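Local coordinates for protein glycosyl transferase family 9 (Veillonella parvula, PDB 3TOV) that probably transfers a heptose or related sugar from a nucleotide-activated donor to an acceptor, at residues T90-Y104 / I109-F122. Numbering follows the deposited sequence.
Sequences TDIVINLHPNERTSY and IHAPITTGMSHFLF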
ATOM      1  N   THR A  90     -26.350 -12.737   3.154  1.00 80.58           N
ATOM      2  CA  THR A  90     -25.315 -12.506   2.154  1.00 80.39           C
ATOM      3  C   THR A  90     -25.538 -13.286   0.851  1.00 72.03           C
ATOM      4  O   THR A  90     -25.641 -14.507   0.859  1.00 68.95           O
ATOM      5  CB  THR A  90     -23.942 -12.879   2.737  1.00 78.95           C
ATOM      6  OG1 THR A  90     -23.644 -12.021   3.852  1.00 73.61           O
ATOM      7  CG2 THR A  90     -22.871 -12.757   1.675  1.00 78.45           C
ATOM      8  N   ASP A  91     -25.597 -12.570  -0.268  1.00 71.55           N
ATOM      9  CA  ASP A  91     -25.913 -13.175  -1.567  1.00 71.97           C
ATOM     10  C   ASP A  91     -24.680 -13.786  -2.230  1.00 63.87           C
ATOM     11  O   ASP A  91     -24.688 -14.952  -2.642  1.00 61.23           O
ATOM     12  CB  ASP A  91     -26.523 -12.124  -2.499  1.00 76.63           C
ATOM     13  CG  ASP A  91     -27.789 -11.507  -1.934  1.00 83.31           C
ATOM     14  OD1 ASP A  91     -28.633 -12.274  -1.417  1.00 86.49           O
ATOM     15  OD2 ASP A  91     -27.937 -10.262  -1.996  1.00 81.54           O
ATOM     16  N   ILE A  92     -23.629 -12.974  -2.318  1.00 55.29           N
ATOM     17  CA  ILE A  92     -22.365 -13.347  -2.930  1.00 50.60           C
ATOM     18  C   ILE A  92     -21.198 -13.131  -1.980  1.00 53.68           C
ATOM     19  O   ILE A  92     -21.059 -12.059  -1.385  1.00 54.28           O
ATOM     20  CB  ILE A  92     -22.073 -12.448  -4.137  1.00 52.40           C
ATOM     21  CG1 ILE A  92     -23.160 -12.590  -5.199  1.00 47.36           C
ATOM     22  CG2 ILE A  92     -20.693 -12.744  -4.715  1.00 51.39           C
ATOM     23  CD1 ILE A  92     -23.376 -11.324  -5.983  1.00 47.89           C
ATOM     24  N   VAL A  93     -20.346 -14.142  -1.853  1.00 56.71           N
ATOM     25  CA  VAL A  93     -19.050 -13.958  -1.208  1.00 58.27           C
ATOM     26  C   VAL A  93     -17.888 -14.069  -2.210  1.00 56.39           C
ATOM     27  O   VAL A  93     -17.805 -15.016  -2.990  1.00 59.47           O
ATOM     28  CB  VAL A  93     -18.845 -14.938  -0.045  1.00 59.23           C
ATOM     29  CG1 VAL A  93     -17.358 -15.250   0.135  1.00 58.80           C
ATOM     30  CG2 VAL A  93     -19.444 -14.365   1.228  1.00 55.91           C
ATOM     31  N   ILE A  94     -16.999 -13.081  -2.176  1.00 49.75           N
ATOM     32  CA  ILE A  94     -15.833 -13.036  -3.044  1.00 44.95           C
ATOM     33  C   ILE A  94     -14.564 -13.170  -2.209  1.00 49.69           C
ATOM     34  O   ILE A  94     -14.280 -12.308  -1.389  1.00 52.83           O
ATOM     35  CB  ILE A  94     -15.775 -11.688  -3.774  1.00 39.66           C
ATOM     36  CG1 ILE A  94     -17.113 -11.403  -4.448  1.00 40.34           C
ATOM     37  CG2 ILE A  94     -14.628 -11.661  -4.766  1.00 40.19           C
ATOM     38  CD1 ILE A  94     -17.080 -10.280  -5.440  1.00 36.81           C
ATOM     39  N   ASN A  95     -13.800 -14.241  -2.402  1.00 54.63           N
ATOM     40  CA  ASN A  95     -12.553 -14.403  -1.652  1.00 56.00           C
ATOM     41  C   ASN A  95     -11.342 -13.990  -2.490  1.00 56.77           C
ATOM     42  O   ASN A  95     -11.125 -14.533  -3.575  1.00 56.49           O
ATOM     43  CB  ASN A  95     -12.387 -15.840  -1.136  1.00 54.27           C
ATOM     44  CG  ASN A  95     -11.103 -16.026  -0.335  1.00 56.17           C
ATOM     45  OD1 ASN A  95     -10.544 -15.067   0.192  1.00 54.97           O
ATOM     46  ND2 ASN A  95     -10.634 -17.264  -0.242  1.00 59.22           N
ATOM     47  N   LEU A  96     -10.572 -13.022  -1.983  1.00 52.93           N
ATOM     48  CA  LEU A  96      -9.399 -12.483  -2.683  1.00 40.72           C
ATOM     49  C   LEU A  96      -8.127 -13.019  -2.098  1.00 41.26           C
ATOM     50  O   LEU A  96      -7.056 -12.799  -2.632  1.00 45.42           O
ATOM     51  CB  LEU A  96      -9.363 -10.960  -2.612  1.00 33.52           C
ATOM     52  CG  LEU A  96     -10.442 -10.284  -3.466  1.00 39.33           C
ATOM     53  CD1 LEU A  96     -10.290  -8.762  -3.547  1.00 35.73           C
ATOM     54  CD2 LEU A  96     -10.442 -10.903  -4.856  1.00 38.53           C
ATOM     55  N   HIS A  97      -8.255 -13.725  -0.987  1.00 47.04           N
ATOM     56  CA  HIS A  97      -7.109 -14.235  -0.261  1.00 46.96           C
ATOM     57  C   HIS A  97      -7.183 -15.760  -0.194  1.00 49.57           C
ATOM     58  O   HIS A  97      -7.929 -16.340   0.613  1.00 47.26           O
ATOM     59  CB  HIS A  97      -7.060 -13.609   1.127  1.00 48.02           C
ATOM     60  CG  HIS A  97      -5.793 -13.886   1.864  1.00 50.35           C
ATOM     61  ND1 HIS A  97      -5.598 -13.511   3.178  1.00 46.90           N
ATOM     62  CD2 HIS A  97      -4.654 -14.505   1.475  1.00 51.71           C
ATOM     63  CE1 HIS A  97      -4.393 -13.886   3.563  1.00 48.69           C
ATOM     64  NE2 HIS A  97      -3.799 -14.491   2.549  1.00 50.74           N
ATOM     65  N   PRO A  98      -6.432 -16.408  -1.089  1.00 48.24           N
ATOM     66  CA  PRO A  98      -6.443 -17.856  -1.334  1.00 49.65           C
ATOM     67  C   PRO A  98      -5.635 -18.734  -0.384  1.00 51.58           C
ATOM     68  O   PRO A  98      -5.335 -19.864  -0.768  1.00 57.25           O
ATOM     69  CB  PRO A  98      -5.885 -17.976  -2.753  1.00 48.36           C
ATOM     70  CG  PRO A  98      -5.138 -16.707  -2.979  1.00 48.70           C
ATOM     71  CD  PRO A  98      -5.842 -15.658  -2.209  1.00 43.65           C
ATOM     72  N   ASN A  99      -5.301 -18.264   0.814  1.00 47.25           N
ATOM     73  CA  ASN A  99      -4.749 -19.175   1.819  1.00 45.87           C
ATOM     74  C   ASN A  99      -5.895 -19.912   2.510  1.00 45.83           C
ATOM     75  O   ASN A  99      -7.031 -19.454   2.477  1.00 46.12           O
ATOM     76  CB  ASN A  99      -3.941 -18.416   2.854  1.00 44.30           C
ATOM     77  CG  ASN A  99      -4.814 -17.539   3.725  1.00 54.17           C
ATOM     78  OD1 ASN A  99      -5.836 -17.018   3.267  1.00 54.27           O
ATOM     79  ND2 ASN A  99      -4.430 -17.384   4.991  1.00 58.08           N
ATOM     80  N   GLU A 100      -5.599 -21.040   3.146  1.00 44.29           N
ATOM     81  CA  GLU A 100      -6.628 -21.844   3.797  1.00 47.03           C
ATOM     82  C   GLU A 100      -7.453 -21.116   4.860  1.00 48.32           C
ATOM     83  O   GLU A 100      -8.675 -21.259   4.922  1.00 46.49           O
ATOM     84  CB  GLU A 100      -6.010 -23.086   4.409  1.00 50.88           C
ATOM     85  CG  GLU A 100      -4.656 -22.831   4.973  1.00 59.31           C
ATOM     86  CD  GLU A 100      -3.565 -23.271   4.029  1.00 65.62           C
ATOM     87  OE1 GLU A 100      -2.942 -22.395   3.386  1.00 68.40           O
ATOM     88  OE2 GLU A 100      -3.329 -24.498   3.939  1.00 64.87           O
ATOM     89  N   ARG A 101      -6.800 -20.343   5.712  1.00 48.83           N
ATOM     90  CA  ARG A 101      -7.554 -19.641   6.737  1.00 47.29           C
ATOM     91  C   ARG A 101      -8.646 -18.726   6.176  1.00 45.65           C
ATOM     92  O   ARG A 101      -9.800 -18.806   6.586  1.00 44.69           O
ATOM     93  CB  ARG A 101      -6.623 -18.895   7.677  1.00 48.27           C
ATOM     94  CG  ARG A 101      -6.344 -19.695   8.925  1.00 54.11           C
ATOM     95  CD  ARG A 101      -5.098 -19.236   9.643  1.00 59.58           C
ATOM     96  NE  ARG A 101      -5.104 -19.701  11.026  1.00 65.39           N
ATOM     97  CZ  ARG A 101      -4.820 -20.942  11.412  1.00 68.63           C
ATOM     98  NH1 ARG A 101      -4.864 -21.248  12.699  1.00 69.28           N
ATOM     99  NH2 ARG A 101      -4.499 -21.875  10.524  1.00 68.65           N
ATOM    100  N   THR A 102      -8.303 -17.861   5.233  1.00 42.23           N
ATOM    101  CA  THR A 102      -9.326 -16.987   4.688  1.00 41.10           C
ATOM    102  C   THR A 102     -10.275 -17.770   3.808  1.00 43.45           C
ATOM    103  O   THR A 102     -11.464 -17.469   3.729  1.00 47.42           O
ATOM    104  CB  THR A 102      -8.745 -15.839   3.892  1.00 42.42           C
ATOM    105  OG1 THR A 102      -7.969 -15.016   4.765  1.00 50.26           O
ATOM    106  CG2 THR A 102      -9.866 -15.007   3.314  1.00 38.70           C
ATOM    107  N   SER A 103      -9.754 -18.783   3.137  1.00 42.82           N
ATOM    108  CA  SER A 103     -10.605 -19.605   2.305  1.00 41.67           C
ATOM    109  C   SER A 103     -11.627 -20.242   3.227  1.00 46.65           C
ATOM    110  O   SER A 103     -12.819 -20.221   2.959  1.00 51.13           O
ATOM    111  CB  SER A 103      -9.784 -20.655   1.560  1.00 36.80           C
ATOM    112  OG  SER A 103      -8.843 -20.038   0.699  1.00 35.15           O
ATOM    113  N   TYR A 104     -11.159 -20.783   4.338  1.00 45.19           N
ATOM    114  CA  TYR A 104     -12.070 -21.303   5.330  1.00 51.28           C
ATOM    115  C   TYR A 104     -13.176 -20.301   5.633  1.00 55.99           C
ATOM    116  O   TYR A 104     -14.361 -20.610   5.540  1.00 56.60           O
ATOM    117  CB  TYR A 104     -11.315 -21.634   6.613  1.00 52.13           C
ATOM    118  CG  TYR A 104     -12.224 -22.010   7.747  1.00 45.28           C
ATOM    119  CD1 TYR A 104     -12.675 -23.310   7.891  1.00 47.38           C
ATOM    120  CD2 TYR A 104     -12.643 -21.059   8.662  1.00 44.64           C
ATOM    121  CE1 TYR A 104     -13.507 -23.657   8.928  1.00 55.01           C
ATOM    122  CE2 TYR A 104     -13.479 -21.392   9.700  1.00 50.41           C
ATOM    123  CZ  TYR A 104     -13.910 -22.691   9.831  1.00 52.90           C
ATOM    124  OH  TYR A 104     -14.757 -23.027  10.858  1.00 51.55           O
ATOM    125  N   ILE A 109     -18.884 -18.637   5.947  1.00 59.47           N
ATOM    126  CA  ILE A 109     -19.997 -17.717   5.748  1.00 60.82           C
ATOM    127  C   ILE A 109     -21.183 -18.427   5.065  1.00 68.72           C
ATOM    128  O   ILE A 109     -22.349 -18.179   5.384  1.00 69.04           O
ATOM    129  CB  ILE A 109     -19.534 -16.499   4.945  1.00 58.23           C
ATOM    130  CG1 ILE A 109     -18.466 -15.744   5.747  1.00 60.29           C
ATOM    131  CG2 ILE A 109     -20.702 -15.598   4.606  1.00 56.74           C
ATOM    132  CD1 ILE A 109     -17.550 -14.864   4.912  1.00 57.80           C
ATOM    133  N   HIS A 110     -20.873 -19.322   4.133  1.00 71.16           N
ATOM    134  CA  HIS A 110     -21.881 -20.173   3.512  1.00 65.27           C
ATOM    135  C   HIS A 110     -22.922 -19.424   2.713  1.00 66.47           C
ATOM    136  O   HIS A 110     -24.114 -19.649   2.887  1.00 73.11           O
ATOM    137  CB  HIS A 110     -22.581 -21.025   4.562  1.00 63.89           C
ATOM    138  CG  HIS A 110     -22.092 -22.434   4.602  1.00 74.77           C
ATOM    139  ND1 HIS A 110     -21.048 -22.836   5.411  1.00 77.23           N
ATOM    140  CD2 HIS A 110     -22.483 -23.531   3.912  1.00 83.38           C
ATOM    141  CE1 HIS A 110     -20.826 -24.125   5.223  1.00 84.73           C
ATOM    142  NE2 HIS A 110     -21.682 -24.571   4.318  1.00 88.04           N
ATOM    143  N   ALA A 111     -22.479 -18.543   1.824  1.00 63.06           N
ATOM    144  CA  ALA A 111     -23.419 -17.801   0.993  1.00 57.37           C
ATOM    145  C   ALA A 111     -23.834 -18.625  -0.219  1.00 61.07           C
ATOM    146  O   ALA A 111     -23.062 -19.455  -0.714  1.00 64.06           O
ATOM    147  CB  ALA A 111     -22.835 -16.459   0.567  1.00 48.97           C
ATOM    148  N   PRO A 112     -25.060 -18.392  -0.702  1.00 63.10           N
ATOM    149  CA  PRO A 112     -25.631 -19.037  -1.882  1.00 66.48           C
ATOM    150  C   PRO A 112     -24.576 -19.210  -2.960  1.00 68.36           C
ATOM    151  O   PRO A 112     -24.551 -20.208  -3.682  1.00 70.46           O
ATOM    152  CB  PRO A 112     -26.660 -18.016  -2.350  1.00 70.88           C
ATOM    153  CG  PRO A 112     -27.123 -17.383  -1.110  1.00 72.03           C
ATOM    154  CD  PRO A 112     -25.932 -17.321  -0.194  1.00 68.62           C
ATOM    155  N   ILE A 113     -23.703 -18.223  -3.073  1.00 65.35           N
ATOM    156  CA  ILE A 113     -22.658 -18.309  -4.064  1.00 71.77           C
ATOM    157  C   ILE A 113     -21.348 -17.693  -3.588  1.00 66.43           C
ATOM    158  O   ILE A 113     -21.292 -16.524  -3.214  1.00 60.10           O
ATOM    159  CB  ILE A 113     -23.124 -17.711  -5.402  1.00 80.20           C
ATOM    160  CG1 ILE A 113     -21.993 -16.978  -6.097  1.00 79.79           C
ATOM    161  CG2 ILE A 113     -24.271 -16.741  -5.193  1.00 82.79           C
ATOM    162  CD1 ILE A 113     -22.529 -16.033  -7.092  1.00 82.43           C
ATOM    163  N   THR A 114     -20.310 -18.525  -3.581  1.00 69.16           N
ATOM    164  CA  THR A 114     -18.953 -18.093  -3.277  1.00 66.73           C
ATOM    165  C   THR A 114     -18.129 -18.060  -4.554  1.00 59.68           C
ATOM    166  O   THR A 114     -18.210 -18.966  -5.398  1.00 53.13           O
ATOM    167  CB  THR A 114     -18.241 -19.036  -2.280  1.00 68.54           C
ATOM    168  OG1 THR A 114     -19.038 -19.196  -1.098  1.00 78.50           O
ATOM    169  CG2 THR A 114     -16.891 -18.473  -1.899  1.00 60.85           C
ATOM    170  N   THR A 115     -17.340 -17.003  -4.690  1.00 57.08           N
ATOM    171  CA  THR A 115     -16.448 -16.870  -5.825  1.00 55.81           C
ATOM    172  C   THR A 115     -15.123 -16.194  -5.413  1.00 57.22           C
ATOM    173  O   THR A 115     -14.774 -16.138  -4.230  1.00 52.05           O
ATOM    174  CB  THR A 115     -17.169 -16.218  -7.055  1.00 54.36           C
ATOM    175  OG1 THR A 115     -16.375 -16.385  -8.234  1.00 61.34           O
ATOM    176  CG2 THR A 115     -17.467 -14.751  -6.836  1.00 49.28           C
ATOM    177  N   GLY A 116     -14.364 -15.718  -6.390  1.00 61.86           N
ATOM    178  CA  GLY A 116     -13.006 -15.290  -6.127  1.00 52.55           C
ATOM    179  C   GLY A 116     -12.091 -16.497  -6.180  1.00 46.27           C
ATOM    180  O   GLY A 116     -12.382 -17.496  -6.821  1.00 40.60           O
HETATM  181  N   MSE A 117     -10.967 -16.413  -5.496  1.00 46.24           N
HETATM  182  CA  MSE A 117     -10.006 -17.489  -5.550  1.00 42.44           C
HETATM  183  C   MSE A 117      -9.778 -17.980  -4.141  1.00 49.77           C
HETATM  184  O   MSE A 117      -9.603 -17.179  -3.226  1.00 55.24           O
HETATM  185  CB  MSE A 117      -8.689 -16.995  -6.142  1.00 37.27           C
HETATM  186  CG  MSE A 117      -7.763 -18.126  -6.482  1.00 37.14           C
HETATM  187 SE   MSE A 117      -5.927 -17.609  -6.755  0.93 80.24          SE
HETATM  188  CE  MSE A 117      -5.194 -19.401  -6.941  1.00 31.99           C
ATOM    189  N   SER A 118      -9.790 -19.294  -3.965  1.00 52.02           N
ATOM    190  CA  SER A 118      -9.572 -19.881  -2.652  1.00 57.63           C
ATOM    191  C   SER A 118      -8.614 -21.061  -2.731  1.00 60.34           C
ATOM    192  O   SER A 118      -8.339 -21.583  -3.820  1.00 66.39           O
ATOM    193  CB  SER A 118     -10.900 -20.306  -2.016  1.00 61.44           C
ATOM    194  OG  SER A 118     -11.665 -19.169  -1.640  1.00 63.95           O
ATOM    195  N   HIS A 119      -8.098 -21.460  -1.572  1.00 51.09           N
ATOM    196  CA  HIS A 119      -7.234 -22.623  -1.472  1.00 45.92           C
ATOM    197  C   HIS A 119      -7.949 -23.834  -2.089  1.00 47.41           C
ATOM    198  O   HIS A 119      -9.177 -23.968  -2.001  1.00 43.85           O
ATOM    199  CB  HIS A 119      -6.883 -22.859  -0.008  1.00 48.06           C
ATOM    200  CG  HIS A 119      -5.706 -23.756   0.205  1.00 47.85           C
ATOM    201  ND1 HIS A 119      -5.836 -25.103   0.486  1.00 46.94           N
ATOM    202  CD2 HIS A 119      -4.377 -23.497   0.203  1.00 42.00           C
ATOM    203  CE1 HIS A 119      -4.636 -25.635   0.635  1.00 46.72           C
ATOM    204  NE2 HIS A 119      -3.733 -24.683   0.466  1.00 45.17           N
ATOM    205  N   PHE A 120      -7.183 -24.700  -2.744  1.00 46.77           N
ATOM    206  CA  PHE A 120      -7.764 -25.806  -3.493  1.00 48.01           C
ATOM    207  C   PHE A 120      -8.530 -26.769  -2.588  1.00 48.48           C
ATOM    208  O   PHE A 120      -9.350 -27.580  -3.047  1.00 45.86           O
ATOM    209  CB  PHE A 120      -6.674 -26.557  -4.261  1.00 50.65           C
ATOM    210  CG  PHE A 120      -5.748 -27.343  -3.383  1.00 53.04           C
ATOM    211  CD1 PHE A 120      -6.055 -28.650  -3.021  1.00 53.90           C
ATOM    212  CD2 PHE A 120      -4.566 -26.782  -2.917  1.00 46.15           C
ATOM    213  CE1 PHE A 120      -5.196 -29.375  -2.212  1.00 53.73           C
ATOM    214  CE2 PHE A 120      -3.704 -27.507  -2.112  1.00 39.57           C
ATOM    215  CZ  PHE A 120      -4.015 -28.795  -1.754  1.00 42.42           C
ATOM    216  N   LEU A 121      -8.263 -26.680  -1.294  1.00 47.02           N
ATOM    217  CA  LEU A 121      -8.979 -27.502  -0.346  1.00 44.89           C
ATOM    218  C   LEU A 121     -10.450 -27.091  -0.216  1.00 38.76           C
ATOM    219  O   LEU A 121     -11.294 -27.929   0.066  1.00 49.99           O
ATOM    220  CB  LEU A 121      -8.272 -27.498   0.996  1.00 41.59           C
ATOM    221  CG  LEU A 121      -7.516 -28.792   1.258  1.00 49.03           C
ATOM    222  CD1 LEU A 121      -6.944 -28.784   2.658  1.00 56.52           C
ATOM    223  CD2 LEU A 121      -8.421 -29.997   1.078  1.00 47.51           C
ATOM    224  N   PHE A 122     -10.756 -25.817  -0.441  1.00 42.58           N
ATOM    225  CA  PHE A 122     -12.142 -25.351  -0.461  1.00 53.63           C
ATOM    226  C   PHE A 122     -12.730 -25.177  -1.864  1.00 60.85           C
ATOM    227  O   PHE A 122     -13.918 -24.853  -2.008  1.00 51.22           O
ATOM    228  CB  PHE A 122     -12.266 -24.032   0.287  1.00 56.92           C
ATOM    229  CG  PHE A 122     -11.889 -24.125   1.731  1.00 62.46           C
ATOM    230  CD1 PHE A 122     -12.846 -24.346   2.693  1.00 61.58           C
ATOM    231  CD2 PHE A 122     -10.568 -23.991   2.126  1.00 66.99           C
ATOM    232  CE1 PHE A 122     -12.496 -24.431   4.008  1.00 65.97           C
ATOM    233  CE2 PHE A 122     -10.215 -24.072   3.450  1.00 64.11           C
ATOM    234  CZ  PHE A 122     -11.177 -24.293   4.387  1.00 65.30           C
TER
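Val93 splits its branches between two neighbours: CG1, anti to the backbone N, lies beside Thr114 CG2 at 3.8 Å, while CG2 reaches Ile109 CG2 and Ala111 CB, on the face of the sheet where helix 100-109 packs and where Val93 also touches Ala106. On the other face, Ile92 runs alongside Ile113 and Ile94 alongside Thr115. Beta-branched residues suit these extended strands, which backbone hydrogen bonds join in parallel, from Val93 N to Ile113 O (2.9 Å) through to Met117 N to Asn95 O. Gly116 suits its place because its phi is positive (84°), a conformation glycine takes readily.

Beyond the strands, residues 118-122 pack against the first turn of helix 100-109. Ser103 OG, turned back beside its own N, donates to Asn99 O and receives His119 N in a nearly straight bond (2.8 Å, 175°). Glu100 OE2 sits over one face of the His119 ring, offset toward its rim, with the carboxylate tilted 44° to the ring. Phe122 lays a ring face against the helix backbone at Ser103 and Tyr104, and its CZ meets the Tyr104 ring at the edge. Asn99 caps the helix, its OD1 accepting from Thr102 N.

Strand, helix and strand form a right-handed beta-alpha-beta crossover in the N-terminal Rossmann-like domain of a GT-B fold.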